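Local coordinates for protein tRNA dimethylallyltransferase (Bacillus halodurans, PDB 3EXA) that probably transfers a dimethylallyl group from dimethylallyl diphosphate to adenine 37 of tRNAs that read codons beginning with uridine, using magnesium, at residues 29-43 and 58-72. Sequence-based numbering, arbitrary orientation.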
# COMPACT_ATOMS: atom_id res chain seq x y z
N GLY A 29 -37.22 -4.28 17.82
CA GLY A 29 -35.94 -4.01 17.18
C GLY A 29 -35.70 -2.59 16.70
O GLY A 29 -36.59 -1.75 16.77
N GLU A 30 -34.48 -2.31 16.25
CA GLU A 30 -34.14 -0.98 15.75
C GLU A 30 -33.68 -1.14 14.31
O GLU A 30 -33.16 -2.20 13.95
CB GLU A 30 -33.03 -0.35 16.57
CG GLU A 30 -33.28 -0.39 18.06
CD GLU A 30 -32.41 0.58 18.82
OE1 GLU A 30 -31.29 0.87 18.36
OE2 GLU A 30 -32.84 1.06 19.89
N VAL A 31 -33.86 -0.13 13.47
CA VAL A 31 -33.46 -0.28 12.07
C VAL A 31 -32.19 0.43 11.69
O VAL A 31 -31.99 1.61 11.99
CB VAL A 31 -34.54 0.20 11.08
CG1 VAL A 31 -34.05 -0.01 9.65
CG2 VAL A 31 -35.85 -0.53 11.30
N ILE A 32 -31.31 -0.29 11.00
CA ILE A 32 -30.08 0.32 10.52
C ILE A 32 -30.29 0.44 9.02
O ILE A 32 -30.43 -0.58 8.32
CB ILE A 32 -28.86 -0.55 10.76
CG1 ILE A 32 -28.74 -0.88 12.25
CG2 ILE A 32 -27.63 0.20 10.27
CD1 ILE A 32 -27.58 -1.79 12.57
N SER A 33 -30.31 1.67 8.53
CA SER A 33 -30.51 1.95 7.11
C SER A 33 -29.32 1.47 6.30
O SER A 33 -28.19 1.87 6.56
CB SER A 33 -30.72 3.44 6.87
OG SER A 33 -30.83 3.71 5.48
N GLY A 34 -29.58 0.61 5.33
CA GLY A 34 -28.49 0.11 4.50
C GLY A 34 -28.35 0.87 3.20
O GLY A 34 -27.47 0.57 2.40
N ASP A 35 -29.22 1.86 2.99
CA ASP A 35 -29.21 2.66 1.77
C ASP A 35 -28.26 3.85 1.87
O ASP A 35 -28.57 4.87 2.49
CB ASP A 35 -30.64 3.11 1.46
CG ASP A 35 -30.73 3.99 0.24
OD1 ASP A 35 -31.85 4.13 -0.30
OD2 ASP A 35 -29.70 4.55 -0.18
N SER A 36 -27.10 3.72 1.23
CA SER A 36 -26.06 4.74 1.23
C SER A 36 -26.51 6.15 0.88
O SER A 36 -25.88 7.12 1.30
CB SER A 36 -24.94 4.32 0.29
OG SER A 36 -25.44 4.16 -1.04
N MSE A 37 -27.58 6.28 0.11
CA MSE A 37 -28.05 7.62 -0.25
C MSE A 37 -28.83 8.30 0.86
O MSE A 37 -28.91 9.52 0.91
CB MSE A 37 -28.91 7.56 -1.52
CG MSE A 37 -28.09 7.40 -2.79
SE MSE A 37 -26.76 8.83 -3.01
CE MSE A 37 -25.13 7.79 -2.67
N GLN A 38 -29.40 7.50 1.76
CA GLN A 38 -30.17 8.01 2.88
C GLN A 38 -29.30 8.79 3.86
O GLN A 38 -29.83 9.47 4.74
CB GLN A 38 -30.82 6.87 3.66
CG GLN A 38 -31.75 5.99 2.85
CD GLN A 38 -33.02 6.70 2.47
OE1 GLN A 38 -32.98 7.70 1.75
NE2 GLN A 38 -34.15 6.19 2.94
N VAL A 39 -27.98 8.67 3.74
CA VAL A 39 -27.10 9.37 4.68
C VAL A 39 -27.02 10.87 4.42
O VAL A 39 -26.84 11.65 5.36
CB VAL A 39 -25.64 8.80 4.67
CG1 VAL A 39 -25.67 7.27 4.75
CG2 VAL A 39 -24.88 9.29 3.44
N TYR A 40 -27.17 11.26 3.16
CA TYR A 40 -27.07 12.67 2.78
C TYR A 40 -28.27 13.52 3.15
O TYR A 40 -29.37 13.32 2.65
CB TYR A 40 -26.82 12.78 1.27
CG TYR A 40 -25.52 12.14 0.83
CD1 TYR A 40 -24.29 12.73 1.16
CD2 TYR A 40 -25.51 10.95 0.13
CE1 TYR A 40 -23.09 12.13 0.79
CE2 TYR A 40 -24.32 10.34 -0.24
CZ TYR A 40 -23.12 10.94 0.09
OH TYR A 40 -21.93 10.34 -0.28
N ARG A 41 -28.06 14.49 4.03
CA ARG A 41 -29.14 15.36 4.44
C ARG A 41 -29.43 16.46 3.42
O ARG A 41 -28.52 16.96 2.76
CB ARG A 41 -28.86 15.97 5.81
CG ARG A 41 -27.40 16.09 6.13
CD ARG A 41 -27.24 16.30 7.60
NE ARG A 41 -25.88 15.99 8.01
CZ ARG A 41 -25.44 16.03 9.26
NH1 ARG A 41 -26.27 16.36 10.24
NH2 ARG A 41 -24.18 15.72 9.53
N GLY A 42 -30.71 16.81 3.32
CA GLY A 42 -31.14 17.84 2.38
C GLY A 42 -31.60 17.20 1.08
O GLY A 42 -32.11 17.87 0.19
N MSE A 43 -31.38 15.89 0.99
CA MSE A 43 -31.75 15.09 -0.17
C MSE A 43 -32.79 14.09 0.31
O MSE A 43 -32.49 12.93 0.56
CB MSE A 43 -30.52 14.36 -0.72
CG MSE A 43 -29.51 15.30 -1.39
SE MSE A 43 -27.75 14.57 -1.73
CE MSE A 43 -27.99 13.76 -3.46
N VAL A 58 -40.40 3.32 15.58
CA VAL A 58 -39.20 2.51 15.47
C VAL A 58 -38.01 3.42 15.20
O VAL A 58 -38.06 4.27 14.31
CB VAL A 58 -39.30 1.49 14.32
CG1 VAL A 58 -38.02 0.66 14.25
CG2 VAL A 58 -40.51 0.59 14.52
N PRO A 59 -36.94 3.26 15.97
CA PRO A 59 -35.75 4.10 15.78
C PRO A 59 -34.90 3.68 14.57
O PRO A 59 -34.68 2.49 14.32
CB PRO A 59 -34.99 3.91 17.10
CG PRO A 59 -35.35 2.51 17.48
CD PRO A 59 -36.83 2.46 17.20
N HIS A 60 -34.44 4.68 13.82
CA HIS A 60 -33.63 4.42 12.65
C HIS A 60 -32.27 5.10 12.72
O HIS A 60 -32.16 6.25 13.16
CB HIS A 60 -34.37 4.85 11.38
CG HIS A 60 -35.57 4.02 11.07
ND1 HIS A 60 -35.90 3.62 9.79
CD2 HIS A 60 -36.54 3.51 11.88
CE1 HIS A 60 -37.00 2.90 9.82
NE2 HIS A 60 -37.41 2.82 11.08
N HIS A 61 -31.24 4.39 12.27
CA HIS A 61 -29.89 4.92 12.31
C HIS A 61 -29.25 5.09 10.94
O HIS A 61 -29.63 4.43 9.97
CB HIS A 61 -28.99 4.01 13.14
CG HIS A 61 -29.54 3.67 14.49
ND1 HIS A 61 -30.59 2.79 14.66
CD2 HIS A 61 -29.21 4.12 15.72
CE1 HIS A 61 -30.88 2.71 15.95
NE2 HIS A 61 -30.06 3.50 16.61
N LEU A 62 -28.26 5.98 10.88
CA LEU A 62 -27.52 6.25 9.67
C LEU A 62 -28.30 7.04 8.63
O LEU A 62 -28.11 6.88 7.42
CB LEU A 62 -27.01 4.94 9.09
CG LEU A 62 -25.63 4.46 9.59
CD1 LEU A 62 -25.38 4.86 11.05
CD2 LEU A 62 -25.56 2.97 9.41
N ILE A 63 -29.20 7.88 9.12
CA ILE A 63 -29.99 8.72 8.24
C ILE A 63 -29.61 10.16 8.52
O ILE A 63 -29.58 10.59 9.68
CB ILE A 63 -31.49 8.58 8.51
CG1 ILE A 63 -31.91 7.12 8.39
CG2 ILE A 63 -32.27 9.42 7.52
CD1 ILE A 63 -31.85 6.58 6.99
N ASP A 64 -29.30 10.91 7.47
CA ASP A 64 -28.94 12.30 7.63
C ASP A 64 -27.70 12.49 8.50
O ASP A 64 -27.73 13.24 9.46
CB ASP A 64 -30.14 13.05 8.22
CG ASP A 64 -31.27 13.17 7.24
OD1 ASP A 64 -32.43 13.39 7.64
OD2 ASP A 64 -31.01 13.06 6.03
N ILE A 65 -26.61 11.82 8.14
CA ILE A 65 -25.37 11.92 8.90
C ILE A 65 -24.18 12.48 8.11
O ILE A 65 -23.10 12.68 8.66
CB ILE A 65 -24.94 10.54 9.42
CG1 ILE A 65 -24.82 9.58 8.23
CG2 ILE A 65 -25.95 10.02 10.44
CD1 ILE A 65 -24.14 8.28 8.56
N LYS A 66 -24.38 12.72 6.82
CA LYS A 66 -23.32 13.24 5.96
C LYS A 66 -23.80 14.34 5.01
O LYS A 66 -24.83 14.20 4.35
CB LYS A 66 -22.71 12.10 5.14
CG LYS A 66 -21.77 11.20 5.90
CD LYS A 66 -20.39 11.81 5.96
CE LYS A 66 -19.41 10.88 6.63
NZ LYS A 66 -18.05 11.47 6.59
N ASP A 67 -23.04 15.43 4.93
CA ASP A 67 -23.37 16.54 4.03
C ASP A 67 -23.18 16.07 2.59
O ASP A 67 -22.22 15.38 2.29
CB ASP A 67 -22.44 17.72 4.32
CG ASP A 67 -22.59 18.84 3.31
OD1 ASP A 67 -21.93 18.77 2.25
OD2 ASP A 67 -23.38 19.77 3.56
N PRO A 68 -24.09 16.45 1.68
CA PRO A 68 -23.99 16.04 0.27
C PRO A 68 -22.66 16.26 -0.44
O PRO A 68 -22.45 15.73 -1.53
CB PRO A 68 -25.16 16.78 -0.40
CG PRO A 68 -25.46 17.92 0.53
CD PRO A 68 -25.25 17.33 1.90
N SER A 69 -21.76 17.01 0.18
CA SER A 69 -20.44 17.24 -0.43
C SER A 69 -19.44 16.17 0.01
O SER A 69 -18.40 15.99 -0.61
CB SER A 69 -19.90 18.63 -0.05
OG SER A 69 -19.53 18.68 1.31
N GLU A 70 -19.77 15.46 1.09
CA GLU A 70 -18.90 14.42 1.63
C GLU A 70 -19.10 13.07 0.96
O GLU A 70 -20.14 12.82 0.34
CB GLU A 70 -19.14 14.24 3.13
CG GLU A 70 -19.20 15.54 3.92
CD GLU A 70 -19.38 15.30 5.41
OE1 GLU A 70 -18.41 14.87 6.07
OE2 GLU A 70 -20.50 15.54 5.92
N SER A 71 -18.11 12.20 1.10
CA SER A 71 -18.20 10.87 0.52
C SER A 71 -18.52 9.88 1.64
O SER A 71 -18.21 10.12 2.80
CB SER A 71 -16.87 10.48 -0.11
OG SER A 71 -15.90 10.27 0.89
N PHE A 72 -19.13 8.76 1.27
CA PHE A 72 -19.52 7.73 2.23
C PHE A 72 -19.29 6.34 1.62
O PHE A 72 -20.20 5.75 1.02
CB PHE A 72 -21.00 7.88 2.61
CG PHE A 72 -21.39 7.12 3.84
CD1 PHE A 72 -20.90 7.51 5.09
CD2 PHE A 72 -22.20 6.00 3.76
CE1 PHE A 72 -21.22 6.78 6.23
CE2 PHE A 72 -22.51 5.27 4.89
CZ PHE A 72 -22.02 5.66 6.13
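Val31 and His60 lie side by side on one face of a short parallel strand pair, the valine CB sitting 3.7 Å from the centroid of the imidazole, almost on its normal. Val58 CG1 rests beside Val31 CG2. On the other sheet face the His61 ring turns back to the neighbouring strand: with CG beside its own backbone N (chi1 -50°), ND1 gives a 3.2 Å bond to Val31 O, which lies in the ring plane and also accepts a bond from His61 N. The Glu30 side chain crosses Pro59 at about a right angle, CG against CG, its carboxylate paired with Arg91 and Arg93 in salt bridges.

At the end of the strand pair, Ile63 CD1 wedges tightly against Ser33 CB (3.3 Å) and Gln38 CB. Val39 fills a pocket lined by Ile65, Lys66 and Phe72: CB meets Ile65 CG1, CG2 meets Lys66 CB, and CG1 sits over a Phe72 face, 4.1 Å from its centroid. Val39 O accepts bonds from both Ile65 N and Lys66 N.

The Tyr40 ring enters the hollow of the 67-70 turn edge-first, with Asp67 O and Glu70 O near its plane, CD1 3.4 Å from Pro68 CA and OH 3.1 Å from Glu70 O, to which it donates. With an alanine here, Glu70 O would probably lose this donor and a gap would be likely to open beside Pro68. Strands 29-33 and 60-61 form the edge of a parallel, P-loop NTPase-like sheet; residues 35-38, just past strand 29-33, probably meet the tRNA, as in relatives.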